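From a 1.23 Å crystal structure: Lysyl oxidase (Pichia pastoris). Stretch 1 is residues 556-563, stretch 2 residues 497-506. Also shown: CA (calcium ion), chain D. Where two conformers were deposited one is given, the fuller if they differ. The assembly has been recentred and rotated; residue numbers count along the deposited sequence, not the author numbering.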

# COMPACT_ATOMS: atom_id res chain seq x y z
N LEU A 556 -3.29 14.86 -11.94
CA LEU A 556 -4.60 14.70 -12.52
C LEU A 556 -4.57 14.55 -14.03
O LEU A 556 -3.81 15.25 -14.71
CB LEU A 556 -5.52 15.89 -12.18
CG LEU A 556 -5.75 16.27 -10.73
CD1 LEU A 556 -6.62 17.50 -10.63
CD2 LEU A 556 -6.30 15.10 -9.93
N ILE A 557 -5.48 13.73 -14.54
CA ILE A 557 -5.94 13.83 -15.90
C ILE A 557 -7.34 14.43 -15.85
O ILE A 557 -8.26 13.85 -15.29
CB ILE A 557 -5.94 12.49 -16.61
CG1 ILE A 557 -4.54 11.82 -16.56
CG2 ILE A 557 -6.45 12.64 -18.05
CD1 ILE A 557 -3.41 12.57 -17.17
N GLU A 558 -7.47 15.62 -16.45
CA GLU A 558 -8.71 16.39 -16.45
C GLU A 558 -9.37 16.36 -17.82
O GLU A 558 -8.71 16.34 -18.85
CB GLU A 558 -8.39 17.89 -16.19
CG GLU A 558 -7.72 18.19 -14.86
CD GLU A 558 -7.46 19.67 -14.68
OE1 GLU A 558 -7.71 20.50 -15.63
OE2 GLU A 558 -6.92 20.07 -13.59
N SER A 559 -10.70 16.38 -17.83
CA SER A 559 -11.41 16.73 -19.05
C SER A 559 -10.98 18.14 -19.47
O SER A 559 -10.91 19.03 -18.64
CB SER A 559 -12.89 16.73 -18.80
OG SER A 559 -13.58 17.06 -20.00
N ALA A 560 -10.80 18.37 -20.77
CA ALA A 560 -10.46 19.70 -21.25
C ALA A 560 -11.63 20.67 -21.11
O ALA A 560 -11.41 21.86 -20.85
CB ALA A 560 -9.96 19.68 -22.69
N GLU A 561 -12.84 20.16 -21.28
CA GLU A 561 -14.03 21.00 -21.36
C GLU A 561 -15.10 20.73 -20.30
O GLU A 561 -15.83 21.66 -19.94
CB GLU A 561 -14.67 20.89 -22.76
CG GLU A 561 -13.71 20.93 -23.97
CD GLU A 561 -13.20 22.32 -24.30
OE1 GLU A 561 -13.74 23.31 -23.76
OE2 GLU A 561 -12.26 22.41 -25.12
N GLU A 562 -15.23 19.48 -19.83
CA GLU A 562 -16.34 19.11 -18.95
C GLU A 562 -15.97 19.46 -17.50
O GLU A 562 -14.84 19.20 -17.05
CB GLU A 562 -16.68 17.60 -19.03
CG GLU A 562 -17.11 17.09 -20.41
CD GLU A 562 -17.81 15.75 -20.39
OE1 GLU A 562 -18.23 15.30 -21.48
OE2 GLU A 562 -17.99 15.17 -19.31
N THR A 563 -16.92 20.04 -16.78
CA THR A 563 -16.75 20.35 -15.36
C THR A 563 -17.87 19.74 -14.56
O THR A 563 -18.92 19.39 -15.11
CB THR A 563 -16.74 21.88 -15.13
OG1 THR A 563 -17.98 22.45 -15.59
CG2 THR A 563 -15.65 22.58 -15.93
CA CA D . -6.59 9.32 -23.43
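Stretch 2 (497-506) DLDVGGTKNR

Stretch 2 lies on stretch 1 through a short antiparallel strand pairing that follows a calcium-binding segment, with a small apolar patch on one flank and an arginine and a lysine reaching over the corner of stretch 1. Residues 497-498 are extended, residues 499-503 form a loop, and the chain returns as a strand through Asn-505 and Arg-506. That strand runs against 556-559 at 137° between N-to-C directions, with the axes 4.6 Å apart at closest approach. The register is set by Glu-558 and Arg-506, a hydrogen-bonded pair with CA atoms 5.1 Å apart: Glu-558 N donates to Arg-506 O at 2.7 Å, and Arg-506 N donates to Glu-558 O at 2.9 Å. Next comes the non-hydrogen-bonded pair of Ser-559 and Asn-505, CA to CA 4.5 Å, whose side chains diverge. Ala-560 N, at the corner in stretch 1, also donates to Lys-504 O at 3.0 Å.

Ile-557, with chi1 and chi2 both m, supplies the apolar contact: its CG1 lies 3.8 Å from Leu-498 CD1 and its CG2 3.9 Å from Val-500 CG2. Arg-506 extends along the corner, where its NH1 donates to Ala-560 O at 2.8 Å and Ala-560 CB covers one face of the guanidinium. Water 3 joins Arg-506 NH1 to Glu-558 OE1 and Ser-559 O; water 4 links Arg-506 NH2 to Ala-560 O. The fully extended Lys-504, all four chi angles t, brings NZ to 3.3 Å from Glu-561 OE2 in a salt bridge, while its CG packs 3.7 Å from Ala-560 CB.

Against the loop of stretch 2, Ser-559 OG is 3.1 Å from Gly-501 O and accepts a hydrogen bond from Glu-562 N at 2.9 Å. Gly-501 has positive phi, which favours glycine, and space here is tight: an ideal CB would lie 3.0 Å from Glu-562 OE2 and 3.2 Å from Ser-559 CB.

Asn-505 braces the loop from within. Its OD1 accepts from Val-500 N at 3.0 Å, and its ND2 donates to Lys-504 O at 2.9 Å and weakly to Val-500 O, also at 2.9 Å. The calcium ion is bound by Asp-497 OD1 and Asp-499 OD1, each at 2.3 Å, and by Leu-498 O and water 1, each at 2.4 Å; two further ligands come from elsewhere in the structure. Water 1 also donates to Thr-503 O at 2.7 Å, linking the metal site to the later part of the loop.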

# COMPACT_ATOMS: atom_id res chain seq x y z
N ASP A 497 -4.53 4.63 -20.77
CA ASP A 497 -5.14 5.58 -21.68
C ASP A 497 -6.46 6.04 -21.08
O ASP A 497 -7.56 5.68 -21.51
CB ASP A 497 -5.28 4.98 -23.07
CG ASP A 497 -5.85 5.92 -24.06
OD1 ASP A 497 -5.94 7.16 -23.77
OD2 ASP A 497 -6.20 5.48 -25.19
N LEU A 498 -6.33 6.90 -20.09
CA LEU A 498 -7.46 7.60 -19.46
C LEU A 498 -8.07 8.51 -20.52
O LEU A 498 -7.33 9.22 -21.21
CB LEU A 498 -6.97 8.44 -18.25
CG LEU A 498 -6.87 7.63 -16.95
CD1 LEU A 498 -5.79 8.25 -16.04
CD2 LEU A 498 -8.19 7.58 -16.23
N ASP A 499 -9.39 8.56 -20.57
CA ASP A 499 -10.15 9.47 -21.41
C ASP A 499 -11.23 10.06 -20.47
O ASP A 499 -12.35 9.53 -20.38
CB ASP A 499 -10.85 8.74 -22.57
CG ASP A 499 -9.95 8.37 -23.72
OD1 ASP A 499 -8.77 8.79 -23.81
OD2 ASP A 499 -10.45 7.61 -24.62
N VAL A 500 -10.85 11.05 -19.69
CA VAL A 500 -11.73 11.56 -18.66
C VAL A 500 -12.70 12.58 -19.23
O VAL A 500 -12.29 13.63 -19.70
CB VAL A 500 -10.92 12.19 -17.50
CG1 VAL A 500 -11.85 12.62 -16.40
CG2 VAL A 500 -9.91 11.19 -16.98
N GLY A 501 -13.97 12.24 -19.23
CA GLY A 501 -14.96 13.13 -19.82
C GLY A 501 -14.62 13.43 -21.26
O GLY A 501 -14.54 14.61 -21.65
N GLY A 502 -14.38 12.34 -22.00
CA GLY A 502 -14.01 12.34 -23.41
C GLY A 502 -12.52 12.17 -23.65
O GLY A 502 -11.74 12.06 -22.70
N THR A 503 -12.12 12.12 -24.91
CA THR A 503 -10.69 12.01 -25.21
C THR A 503 -9.89 13.26 -24.94
O THR A 503 -8.69 13.19 -24.59
CB THR A 503 -10.45 11.58 -26.67
OG1 THR A 503 -11.07 12.52 -27.58
CG2 THR A 503 -10.98 10.20 -26.98
N LYS A 504 -10.49 14.42 -25.18
CA LYS A 504 -9.74 15.68 -25.13
C LYS A 504 -9.54 16.05 -23.67
O LYS A 504 -10.52 16.40 -22.98
CB LYS A 504 -10.46 16.81 -25.90
CG LYS A 504 -9.65 18.05 -26.02
CD LYS A 504 -10.39 19.24 -26.69
CE LYS A 504 -9.50 20.49 -26.81
NZ LYS A 504 -10.22 21.59 -27.52
N ASN A 505 -8.29 15.98 -23.22
CA ASN A 505 -7.95 16.10 -21.82
C ASN A 505 -6.78 17.07 -21.62
O ASN A 505 -6.18 17.58 -22.57
CB ASN A 505 -7.56 14.71 -21.23
CG ASN A 505 -8.70 13.71 -21.08
OD1 ASN A 505 -8.42 12.56 -20.70
ND2 ASN A 505 -9.97 14.10 -21.32
N ARG A 506 -6.50 17.36 -20.34
CA ARG A 506 -5.33 18.11 -19.91
C ARG A 506 -4.75 17.34 -18.74
O ARG A 506 -5.48 16.64 -18.05
CB ARG A 506 -5.75 19.48 -19.41
CG ARG A 506 -6.08 20.42 -20.39
CD ARG A 506 -5.97 21.89 -19.86
NE ARG A 506 -6.49 22.73 -20.90
CZ ARG A 506 -7.78 22.86 -21.17
NH1 ARG A 506 -8.68 22.39 -20.37
NH2 ARG A 506 -8.12 23.62 -22.20
O HOH W 1 -7.23 11.61 -22.99
O HOH W 2 -13.18 17.99 -23.19
O HOH W 3 -9.04 21.01 -17.89
O HOH W 4 -10.79 23.80 -23.31